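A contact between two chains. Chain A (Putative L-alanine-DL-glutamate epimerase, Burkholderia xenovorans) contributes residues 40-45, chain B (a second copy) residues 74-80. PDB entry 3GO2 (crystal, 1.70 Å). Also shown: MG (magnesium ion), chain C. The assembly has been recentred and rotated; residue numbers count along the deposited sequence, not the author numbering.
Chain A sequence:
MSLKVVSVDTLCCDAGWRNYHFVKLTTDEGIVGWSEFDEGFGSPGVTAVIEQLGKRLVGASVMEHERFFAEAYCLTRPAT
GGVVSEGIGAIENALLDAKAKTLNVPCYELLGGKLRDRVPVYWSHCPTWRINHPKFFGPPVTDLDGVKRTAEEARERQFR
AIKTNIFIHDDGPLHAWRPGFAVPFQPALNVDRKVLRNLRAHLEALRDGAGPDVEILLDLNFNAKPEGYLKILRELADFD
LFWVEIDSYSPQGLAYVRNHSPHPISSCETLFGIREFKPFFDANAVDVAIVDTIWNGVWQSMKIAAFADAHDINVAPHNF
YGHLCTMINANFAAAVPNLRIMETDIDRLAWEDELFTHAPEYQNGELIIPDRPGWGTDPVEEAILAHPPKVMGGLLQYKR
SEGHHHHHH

Chain A, residues 40-45: GFGSPG
Chain B 74-80: CLTRPAT

The contact between these two copies rests on packing: no hydrogen bond crosses it, and 272 Å² is buried, both sides summed. G42(A), P78(B) and F41(A) cover the most surface. The chain A stretch contains no regular helix or strand, and G45(A) is at the N-cap position before a helix, whereas chain B leaves a helix at its start and passes through a 3-10 segment at R77(B) and P78(B), where A79(B) N donates to T76(B) O at 3.0 Å.

The register is marked by G42(A) CA lying 3.9 Å from T76(B) CA; the CA atoms of S43(A) and A79(B) are 5.6 Å apart. With phi/psi of 74/24, G42(A) has a positive phi that by itself favours glycine, and the packing adds a second constraint: an ideal CB would point toward chain B and clash at 2.9 Å with P78(B) CD. G42(A) CA instead makes a CA-H...O contact with L75(B) O (3.4 Å, 128° at H). A second, in the opposite donor sense, runs from T76(B) CA to G42(A) O (3.6 Å, 127° at H). G42(A) O also lies 3.5 Å from A79(B) CB, and it is buried without a hydrogen-bonding partner anywhere in the model.

P78(B), at -62/-35 with a C-gamma exo ring, directs its CB toward chain A. P78(B) CG sits over one face of the F41(A) ring, 4.0 Å from the ring centroid and 16° off the normal, the geometry of a CH-pi contact. F41(A) has phi/psi -85/62, chi1 -161° (t) and chi2 55°; its CB points sideways, but the ring end comes nearer, with CE2 3.8 Å from P78(B) CG. P78(B) O binds the magnesium ion MG at 2.4 Å.

S43(A), rotamer m, brings OG to 3.4 Å from A79(B) CB, while P44(A) CD approaches T76(B) CG2 at 4.1 Å.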

# COMPACT_ATOMS: atom_id res chain seq x y z
N GLY A 40 5.19 -40.16 -3.48
CA GLY A 40 6.57 -40.00 -2.98
C GLY A 40 7.06 -38.61 -2.65
O GLY A 40 7.84 -38.45 -1.70
N PHE A 41 6.62 -37.61 -3.40
CA PHE A 41 7.06 -36.22 -3.20
C PHE A 41 6.21 -35.56 -2.12
O PHE A 41 5.50 -34.58 -2.36
CB PHE A 41 7.00 -35.44 -4.51
CG PHE A 41 7.84 -34.17 -4.51
CD1 PHE A 41 9.20 -34.22 -4.21
CD2 PHE A 41 7.29 -32.95 -4.88
CE1 PHE A 41 9.98 -33.07 -4.22
CE2 PHE A 41 8.07 -31.80 -4.91
CZ PHE A 41 9.42 -31.87 -4.57
N GLY A 42 6.30 -36.13 -0.93
CA GLY A 42 5.70 -35.53 0.26
C GLY A 42 4.20 -35.67 0.34
O GLY A 42 3.56 -34.91 1.07
N SER A 43 3.64 -36.66 -0.36
CA SER A 43 2.20 -36.71 -0.58
C SER A 43 1.55 -38.05 -0.21
O SER A 43 0.85 -38.65 -1.02
CB SER A 43 1.91 -36.37 -2.05
OG SER A 43 2.41 -35.11 -2.43
N PRO A 44 1.72 -38.52 1.04
CA PRO A 44 0.97 -39.69 1.46
C PRO A 44 -0.54 -39.44 1.44
O PRO A 44 -0.98 -38.35 1.79
CB PRO A 44 1.42 -39.90 2.91
CG PRO A 44 1.86 -38.53 3.38
CD PRO A 44 2.43 -37.86 2.17
N GLY A 45 -1.32 -40.45 1.05
CA GLY A 45 -2.77 -40.37 1.12
C GLY A 45 -3.52 -40.09 -0.18
O GLY A 45 -4.76 -40.14 -0.21
N CYS B 74 9.05 -31.22 7.28
CA CYS B 74 10.08 -31.40 6.26
C CYS B 74 9.67 -32.48 5.26
O CYS B 74 9.74 -32.28 4.04
CB CYS B 74 11.43 -31.75 6.87
SG CYS B 74 12.27 -30.42 7.76
N LEU B 75 9.24 -33.64 5.78
CA LEU B 75 8.97 -34.80 4.95
C LEU B 75 7.78 -34.61 4.04
O LEU B 75 7.70 -35.26 2.99
CB LEU B 75 8.72 -36.03 5.82
CG LEU B 75 9.90 -36.50 6.66
CD1 LEU B 75 9.45 -37.68 7.57
CD2 LEU B 75 11.10 -36.86 5.76
N THR B 76 6.85 -33.74 4.42
CA THR B 76 5.64 -33.52 3.65
C THR B 76 5.52 -32.09 3.14
O THR B 76 4.44 -31.71 2.69
CB THR B 76 4.39 -33.87 4.48
OG1 THR B 76 4.36 -33.08 5.67
CG2 THR B 76 4.40 -35.37 4.82
N ARG B 77 6.61 -31.33 3.19
CA ARG B 77 6.59 -29.89 2.86
C ARG B 77 5.84 -29.57 1.56
O ARG B 77 5.03 -28.64 1.53
CB ARG B 77 8.01 -29.31 2.82
CG ARG B 77 8.23 -28.06 3.60
CD ARG B 77 9.70 -27.58 3.46
NE ARG B 77 9.96 -26.51 4.42
CZ ARG B 77 10.70 -26.59 5.50
NH1 ARG B 77 11.42 -27.69 5.81
NH2 ARG B 77 10.76 -25.51 6.28
N PRO B 78 6.07 -30.35 0.48
CA PRO B 78 5.42 -29.98 -0.79
C PRO B 78 3.90 -30.02 -0.77
O PRO B 78 3.26 -29.20 -1.43
CB PRO B 78 5.97 -31.01 -1.78
CG PRO B 78 7.33 -31.38 -1.20
CD PRO B 78 7.10 -31.39 0.29
N ALA B 79 3.33 -30.95 -0.02
CA ALA B 79 1.88 -31.11 0.01
C ALA B 79 1.33 -30.80 1.38
O ALA B 79 0.33 -31.35 1.81
CB ALA B 79 1.50 -32.54 -0.43
N THR B 80 1.98 -29.86 2.07
CA THR B 80 1.55 -29.44 3.40
C THR B 80 0.19 -28.75 3.38
O THR B 80 -0.30 -28.29 2.34
CB THR B 80 2.62 -28.52 4.07
OG1 THR B 80 2.41 -28.47 5.49
CG2 THR B 80 2.59 -27.09 3.47
MG MG C . 2.15 -27.08 -1.51
O HOH W 1 0.26 -28.10 -0.50
O HOH W 2 0.64 -25.08 -1.18